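Local coordinates for threonine synthase (Brucella melitensis bv. 1, PDB 4F4F), which probably catalyses the pyridoxal-phosphate-dependent conversion of O-phospho-L-homoserine and water into L-threonine and phosphate, the last step of threonine biosynthesis, at residues A[48-60]-A[237-250]. Numbering follows the deposited sequence.
Sequences IRALRGKSYVEVA and VYYFTAALSLGAPD
R49 and R52 converge on the carboxylate of D250. R49 meets it side-on, NE to OD2 at 3.1 Å and NH2 to OD1 at 2.8 Å, both oxygens lying close to the guanidinium plane; R49 NH1 forms a salt bridge with E46. R52 NH2 reaches D250 OD2 (2.8 Å) through the anti lone pair, so OD2 serves two donors and the salt-bridge network fixes the carboxylate's rotation. The same NH2 bonds to G247 O, and a water accepts from R52 NE and donates to L244 O and A248 O, so R52 and the water bind carbonyls at and just beyond the helix's C-terminal end, where G247 makes a Schellman motif. Beside them P249, which follows a cis peptide, lays its ring against the extended R49 chain, P249 CG lying over one face of the R49 guanidinium, offset toward its rim.

Back along the helix toward its N-terminal end, the contact turns apolar. L244 splits its methyls: CD2 packs on I48 CG2 (3.7 Å), CD1 on L51 CB and V59 CG2. V59 CG1 lies 3.5 Å from T241 CG2. With CG anti to its backbone N (chi1 -173°), Y56 brings its ring across V237, whose CG1 makes a CH-pi contact over one face, 4.0 Å from the centroid.

The N-to-C directions of helix segments 56-60 and 237-245 lie 123° apart, an oblique helix-helix packing with V59 as a knob among V237, F240, T241 and L244, joining the N-terminal region of threonine synthase to its pyridoxal-phosphate-dependent enzyme fold.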
ATOM      1  N   ILE A  48      24.167  -6.481   5.054  1.00 14.12           N
ATOM      2  CA  ILE A  48      23.190  -7.132   4.173  1.00 13.61           C
ATOM      3  C   ILE A  48      23.584  -8.601   3.964  1.00 13.82           C
ATOM      4  O   ILE A  48      22.730  -9.497   4.045  1.00 13.04           O
ATOM      5  CB  ILE A  48      22.999  -6.373   2.828  1.00 13.38           C
ATOM      6  CG1 ILE A  48      22.460  -4.949   3.081  1.00 13.10           C
ATOM      7  CG2 ILE A  48      22.103  -7.181   1.889  1.00 12.82           C
ATOM      8  CD1 ILE A  48      22.498  -4.058   1.833  1.00 13.16           C
ATOM      9  N   ARG A  49      24.870  -8.857   3.721  1.00 14.91           N
ATOM     10  CA  ARG A  49      25.327 -10.259   3.632  1.00 15.64           C
ATOM     11  C   ARG A  49      24.922 -11.061   4.872  1.00 15.10           C
ATOM     12  O   ARG A  49      24.527 -12.224   4.759  1.00 14.70           O
ATOM     13  CB  ARG A  49      26.811 -10.363   3.363  1.00 17.54           C
ATOM     14  CG  ARG A  49      27.201  -9.945   1.945  1.00 18.78           C
ATOM     15  CD  ARG A  49      28.623 -10.312   1.555  1.00 20.86           C
ATOM     16  NE  ARG A  49      29.013  -9.505   0.407  1.00 21.70           N
ATOM     17  CZ  ARG A  49      29.591  -8.301   0.494  1.00 23.80           C
ATOM     18  NH1 ARG A  49      29.936  -7.777   1.678  1.00 24.71           N
ATOM     19  NH2 ARG A  49      29.878  -7.610  -0.618  1.00 24.33           N
ATOM     20  N   ALA A  50      24.936 -10.409   6.026  1.00 15.10           N
ATOM     21  CA  ALA A  50      24.575 -11.064   7.289  1.00 15.48           C
ATOM     22  C   ALA A  50      23.106 -11.488   7.355  1.00 14.84           C
ATOM     23  O   ALA A  50      22.754 -12.325   8.156  1.00 14.80           O
ATOM     24  CB  ALA A  50      24.956 -10.195   8.501  1.00 16.02           C
ATOM     25  N   LEU A  51      22.263 -10.939   6.491  1.00 14.42           N
ATOM     26  CA  LEU A  51      20.836 -11.315   6.417  1.00 14.18           C
ATOM     27  C   LEU A  51      20.583 -12.606   5.639  1.00 14.58           C
ATOM     28  O   LEU A  51      19.461 -13.146   5.667  1.00 14.22           O
ATOM     29  CB  LEU A  51      20.037 -10.174   5.776  1.00 13.39           C
ATOM     30  CG  LEU A  51      20.089  -8.883   6.590  1.00 13.57           C
ATOM     31  CD1 LEU A  51      19.309  -7.795   5.890  1.00 13.17           C
ATOM     32  CD2 LEU A  51      19.660  -9.093   8.035  1.00 13.63           C
ATOM     33  N   ARG A  52      21.619 -13.113   4.950  1.00 15.52           N
ATOM     34  CA  ARG A  52      21.445 -14.299   4.085  1.00 15.82           C
ATOM     35  C   ARG A  52      21.022 -15.498   4.913  1.00 16.80           C
ATOM     36  O   ARG A  52      21.565 -15.760   5.972  1.00 17.89           O
ATOM     37  CB  ARG A  52      22.707 -14.614   3.285  1.00 16.06           C
ATOM     38  CG  ARG A  52      22.941 -13.636   2.133  1.00 15.58           C
ATOM     39  CD  ARG A  52      24.332 -13.826   1.554  1.00 16.12           C
ATOM     40  NE  ARG A  52      24.481 -13.057   0.332  1.00 15.94           N
ATOM     41  CZ  ARG A  52      25.625 -12.837  -0.288  1.00 16.49           C
ATOM     42  NH1 ARG A  52      26.772 -13.317   0.185  1.00 16.92           N
ATOM     43  NH2 ARG A  52      25.621 -12.151  -1.401  1.00 16.50           N
ATOM     44  N   GLY A  53      20.039 -16.213   4.400  1.00 17.61           N
ATOM     45  CA  GLY A  53      19.537 -17.415   5.038  1.00 18.13           C
ATOM     46  C   GLY A  53      18.391 -17.116   5.996  1.00 18.18           C
ATOM     47  O   GLY A  53      17.759 -18.036   6.478  1.00 20.05           O
ATOM     48  N   LYS A  54      18.132 -15.852   6.317  1.00 16.68           N
ATOM     49  CA  LYS A  54      17.189 -15.553   7.392  1.00 16.08           C
ATOM     50  C   LYS A  54      15.755 -15.625   6.849  1.00 14.98           C
ATOM     51  O   LYS A  54      15.488 -15.284   5.686  1.00 13.94           O
ATOM     52  CB  LYS A  54      17.464 -14.156   7.964  1.00 16.04           C
ATOM     53  N   SER A  55      14.837 -15.943   7.743  1.00 14.68           N
ATOM     54  CA  SER A  55      13.413 -15.988   7.422  1.00 14.17           C
ATOM     55  C   SER A  55      12.914 -14.590   7.087  1.00 13.45           C
ATOM     56  O   SER A  55      13.565 -13.589   7.426  1.00 13.28           O
ATOM     57  CB  SER A  55      12.640 -16.543   8.616  1.00 14.75           C
ATOM     58  OG  SER A  55      12.549 -15.572   9.623  1.00 14.89           O
ATOM     59  N   TYR A  56      11.750 -14.518   6.432  1.00 12.87           N
ATOM     60  CA  TYR A  56      11.091 -13.231   6.162  1.00 12.14           C
ATOM     61  C   TYR A  56      10.938 -12.438   7.450  1.00 12.22           C
ATOM     62  O   TYR A  56      11.246 -11.252   7.488  1.00 11.97           O
ATOM     63  CB  TYR A  56       9.697 -13.414   5.497  1.00 11.94           C
ATOM     64  CG  TYR A  56       9.087 -12.112   5.056  1.00 11.19           C
ATOM     65  CD1 TYR A  56       8.364 -11.326   5.940  1.00 11.26           C
ATOM     66  CD2 TYR A  56       9.281 -11.631   3.772  1.00 10.98           C
ATOM     67  CE1 TYR A  56       7.818 -10.117   5.570  1.00 10.86           C
ATOM     68  CE2 TYR A  56       8.726 -10.428   3.370  1.00 10.70           C
ATOM     69  CZ  TYR A  56       8.007  -9.657   4.261  1.00 10.71           C
ATOM     70  OH  TYR A  56       7.483  -8.442   3.867  1.00 10.37           O
ATOM     71  N   VAL A  57      10.451 -13.100   8.507  1.00 12.54           N
ATOM     72  CA  VAL A  57      10.270 -12.444   9.790  1.00 12.82           C
ATOM     73  C   VAL A  57      11.596 -11.911  10.332  1.00 13.04           C
ATOM     74  O   VAL A  57      11.657 -10.807  10.782  1.00 12.92           O
ATOM     75  CB  VAL A  57       9.589 -13.395  10.797  1.00 13.40           C
ATOM     76  CG1 VAL A  57       9.670 -12.875  12.234  1.00 13.71           C
ATOM     77  CG2 VAL A  57       8.152 -13.622  10.366  1.00 13.34           C
ATOM     78  N   GLU A  58      12.657 -12.688  10.264  1.00 13.16           N
ATOM     79  CA  GLU A  58      13.945 -12.232  10.761  1.00 13.44           C
ATOM     80  C   GLU A  58      14.494 -11.044   9.981  1.00 12.57           C
ATOM     81  O   GLU A  58      15.088 -10.143  10.559  1.00 12.12           O
ATOM     82  CB  GLU A  58      14.953 -13.373  10.729  1.00 14.68           C
ATOM     83  CG  GLU A  58      14.693 -14.454  11.765  1.00 16.20           C
ATOM     84  CD  GLU A  58      15.563 -15.677  11.517  1.00 17.52           C
ATOM     85  OE1 GLU A  58      15.792 -16.069  10.350  1.00 17.87           O
ATOM     86  OE2 GLU A  58      16.013 -16.273  12.479  1.00 19.04           O
ATOM     87  N   VAL A  59      14.284 -11.024   8.663  1.00 11.74           N
ATOM     88  CA  VAL A  59      14.729  -9.909   7.867  1.00 11.45           C
ATOM     89  C   VAL A  59      13.907  -8.668   8.218  1.00 11.07           C
ATOM     90  O   VAL A  59      14.442  -7.575   8.334  1.00 11.05           O
ATOM     91  CB  VAL A  59      14.652 -10.209   6.356  1.00 11.11           C
ATOM     92  CG1 VAL A  59      14.931  -8.963   5.514  1.00 10.69           C
ATOM     93  CG2 VAL A  59      15.647 -11.320   5.988  1.00 11.29           C
ATOM     94  N   ALA A  60      12.613  -8.866   8.375  1.00 11.08           N
ATOM     95  CA  ALA A  60      11.692  -7.797   8.782  1.00 11.00           C
ATOM     96  C   ALA A  60      12.128  -7.159  10.118  1.00 11.35           C
ATOM     97  O   ALA A  60      12.167  -5.952  10.257  1.00 11.59           O
ATOM     98  CB  ALA A  60      10.267  -8.344   8.868  1.00 10.72           C
ATOM     99  N   VAL A 237      10.514  -4.271   3.533  1.00 10.62           N
ATOM    100  CA  VAL A 237      11.057  -5.563   3.816  1.00 10.56           C
ATOM    101  C   VAL A 237      11.204  -6.425   2.557  1.00 10.50           C
ATOM    102  O   VAL A 237      12.244  -7.049   2.343  1.00 10.49           O
ATOM    103  CB  VAL A 237      10.235  -6.305   4.892  1.00 10.71           C
ATOM    104  CG1 VAL A 237      10.827  -7.686   5.140  1.00 10.78           C
ATOM    105  CG2 VAL A 237      10.227  -5.503   6.228  1.00 10.64           C
ATOM    106  N   TYR A 238      10.158  -6.498   1.738  1.00 10.40           N
ATOM    107  CA  TYR A 238      10.194  -7.461   0.650  1.00 10.59           C
ATOM    108  C   TYR A 238      11.171  -7.064  -0.467  1.00 10.24           C
ATOM    109  O   TYR A 238      11.604  -7.907  -1.247  1.00  9.97           O
ATOM    110  CB  TYR A 238       8.828  -7.840   0.137  1.00 11.11           C
ATOM    111  CG  TYR A 238       7.938  -6.708  -0.233  1.00 11.62           C
ATOM    112  CD1 TYR A 238       8.174  -5.962  -1.365  1.00 11.78           C
ATOM    113  CD2 TYR A 238       6.783  -6.461   0.482  1.00 12.21           C
ATOM    114  CE1 TYR A 238       7.315  -4.918  -1.717  1.00 12.32           C
ATOM    115  CE2 TYR A 238       5.930  -5.441   0.120  1.00 12.58           C
ATOM    116  CZ  TYR A 238       6.206  -4.679  -0.965  1.00 12.75           C
ATOM    117  OH  TYR A 238       5.311  -3.660  -1.314  1.00 14.48           O
ATOM    118  N   TYR A 239      11.551  -5.795  -0.499  1.00  9.83           N
ATOM    119  CA  TYR A 239      12.659  -5.398  -1.384  1.00  9.78           C
ATOM    120  C   TYR A 239      13.966  -6.037  -0.926  1.00  9.66           C
ATOM    121  O   TYR A 239      14.673  -6.635  -1.728  1.00  9.70           O
ATOM    122  CB  TYR A 239      12.804  -3.893  -1.459  1.00  9.70           C
ATOM    123  CG  TYR A 239      11.665  -3.262  -2.163  1.00  9.65           C
ATOM    124  CD1 TYR A 239      11.680  -3.107  -3.537  1.00  9.77           C
ATOM    125  CD2 TYR A 239      10.564  -2.800  -1.461  1.00  9.66           C
ATOM    126  CE1 TYR A 239      10.622  -2.516  -4.189  1.00  9.74           C
ATOM    127  CE2 TYR A 239       9.475  -2.247  -2.111  1.00  9.72           C
ATOM    128  CZ  TYR A 239       9.540  -2.091  -3.484  1.00  9.88           C
ATOM    129  OH  TYR A 239       8.520  -1.493  -4.133  1.00  9.96           O
ATOM    130  N   PHE A 240      14.237  -6.009   0.376  1.00  9.73           N
ATOM    131  CA  PHE A 240      15.353  -6.757   0.919  1.00  9.79           C
ATOM    132  C   PHE A 240      15.285  -8.273   0.679  1.00  9.92           C
ATOM    133  O   PHE A 240      16.266  -8.887   0.239  1.00  9.89           O
ATOM    134  CB  PHE A 240      15.522  -6.493   2.429  1.00  9.97           C
ATOM    135  CG  PHE A 240      16.232  -5.178   2.739  1.00  9.96           C
ATOM    136  CD1 PHE A 240      15.535  -3.973   2.756  1.00  9.83           C
ATOM    137  CD2 PHE A 240      17.573  -5.157   3.042  1.00 10.25           C
ATOM    138  CE1 PHE A 240      16.171  -2.783   3.070  1.00  9.87           C
ATOM    139  CE2 PHE A 240      18.217  -3.967   3.317  1.00 10.27           C
ATOM    140  CZ  PHE A 240      17.523  -2.785   3.341  1.00 10.09           C
ATOM    141  N   THR A 241      14.160  -8.890   0.996  1.00  9.98           N
ATOM    142  CA  THR A 241      14.089 -10.363   0.909  1.00 10.29           C
ATOM    143  C   THR A 241      14.224 -10.836  -0.555  1.00 10.36           C
ATOM    144  O   THR A 241      14.942 -11.803  -0.845  1.00 10.82           O
ATOM    145  CB  THR A 241      12.851 -10.927   1.612  1.00 10.47           C
ATOM    146  OG1 THR A 241      11.641 -10.434   0.979  1.00 10.29           O
ATOM    147  CG2 THR A 241      12.886 -10.574   3.135  1.00 10.36           C
ATOM    148  N   ALA A 242      13.527 -10.185  -1.476  1.00 10.11           N
ATOM    149  CA  ALA A 242      13.684 -10.500  -2.900  1.00 10.20           C
ATOM    150  C   ALA A 242      15.125 -10.302  -3.370  1.00 10.28           C
ATOM    151  O   ALA A 242      15.687 -11.176  -4.025  1.00 10.32           O
ATOM    152  CB  ALA A 242      12.734  -9.649  -3.737  1.00 10.18           C
ATOM    153  N   ALA A 243      15.739  -9.173  -3.015  1.00 10.12           N
ATOM    154  CA  ALA A 243      17.090  -8.865  -3.473  1.00 10.29           C
ATOM    155  C   ALA A 243      18.087  -9.856  -2.860  1.00 10.56           C
ATOM    156  O   ALA A 243      19.047 -10.282  -3.529  1.00 10.71           O
ATOM    157  CB  ALA A 243      17.490  -7.420  -3.143  1.00 10.17           C
ATOM    158  N   LEU A 244      17.853 -10.280  -1.620  1.00 10.59           N
ATOM    159  CA  LEU A 244      18.720 -11.285  -1.000  1.00 11.16           C
ATOM    160  C   LEU A 244      18.628 -12.628  -1.722  1.00 11.38           C
ATOM    161  O   LEU A 244      19.633 -13.323  -1.900  1.00 11.84           O
ATOM    162  CB  LEU A 244      18.355 -11.498   0.473  1.00 11.35           C
ATOM    163  CG  LEU A 244      18.759 -10.416   1.449  1.00 11.49           C
ATOM    164  CD1 LEU A 244      17.976 -10.591   2.792  1.00 11.54           C
ATOM    165  CD2 LEU A 244      20.299 -10.452   1.625  1.00 11.98           C
ATOM    166  N   SER A 245      17.443 -12.993  -2.204  1.00 11.47           N
ATOM    167  CA  SER A 245      17.309 -14.247  -2.937  1.00 11.67           C
ATOM    168  C   SER A 245      18.182 -14.191  -4.198  1.00 11.89           C
ATOM    169  O   SER A 245      18.754 -15.193  -4.587  1.00 11.87           O
ATOM    170  CB  SER A 245      15.845 -14.543  -3.328  1.00 11.70           C
ATOM    171  OG  SER A 245      15.024 -14.786  -2.188  1.00 11.92           O
ATOM    172  N   LEU A 246      18.282 -13.011  -4.813  1.00 11.77           N
ATOM    173  CA  LEU A 246      19.029 -12.833  -6.044  1.00 12.16           C
ATOM    174  C   LEU A 246      20.486 -12.431  -5.914  1.00 12.50           C
ATOM    175  O   LEU A 246      21.185 -12.224  -6.925  1.00 12.74           O
ATOM    176  CB  LEU A 246      18.272 -11.871  -6.987  1.00 12.02           C
ATOM    177  CG  LEU A 246      16.806 -12.268  -7.159  1.00 11.92           C
ATOM    178  CD1 LEU A 246      16.081 -11.160  -7.925  1.00 12.00           C
ATOM    179  CD2 LEU A 246      16.695 -13.626  -7.829  1.00 12.14           C
ATOM    180  N   GLY A 247      20.980 -12.376  -4.688  1.00 12.69           N
ATOM    181  CA  GLY A 247      22.385 -12.230  -4.455  1.00 13.19           C
ATOM    182  C   GLY A 247      22.833 -10.922  -3.857  1.00 13.45           C
ATOM    183  O   GLY A 247      24.055 -10.676  -3.740  1.00 13.76           O
ATOM    184  N   ALA A 248      21.879 -10.107  -3.410  1.00 13.35           N
ATOM    185  CA  ALA A 248      22.241  -8.889  -2.680  1.00 13.79           C
ATOM    186  C   ALA A 248      23.228  -9.187  -1.560  1.00 14.27           C
ATOM    187  O   ALA A 248      23.098 -10.208  -0.862  1.00 14.44           O
ATOM    188  CB  ALA A 248      20.989  -8.180  -2.135  1.00 13.18           C
ATOM    189  N   PRO A 249      24.216  -8.299  -1.346  1.00 14.91           N
ATOM    190  CA  PRO A 249      24.441  -7.017  -1.972  1.00 15.41           C
ATOM    191  C   PRO A 249      25.449  -7.074  -3.099  1.00 16.00           C
ATOM    192  O   PRO A 249      25.867  -6.042  -3.565  1.00 16.20           O
ATOM    193  CB  PRO A 249      25.065  -6.195  -0.836  1.00 15.60           C
ATOM    194  CG  PRO A 249      25.894  -7.171  -0.115  1.00 15.92           C
ATOM    195  CD  PRO A 249      25.176  -8.525  -0.260  1.00 15.52           C
ATOM    196  N   ASP A 250      25.853  -8.264  -3.513  1.00 16.42           N
ATOM    197  CA  ASP A 250      26.929  -8.401  -4.489  1.00 17.33           C
ATOM    198  C   ASP A 250      26.511  -8.131  -5.921  1.00 17.44           C
ATOM    199  O   ASP A 250      27.361  -7.993  -6.798  1.00 18.27           O
ATOM    200  CB  ASP A 250      27.556  -9.780  -4.367  1.00 18.06           C
ATOM    201  CG  ASP A 250      28.304  -9.915  -3.068  1.00 19.00           C
ATOM    202  OD1 ASP A 250      29.272  -9.180  -2.885  1.00 20.40           O
ATOM    203  OD2 ASP A 250      27.887 -10.665  -2.210  1.00 19.13           O
TER
HETATM  204  O   HOH W   1      22.257 -12.609  -1.204  1.00 10.61           O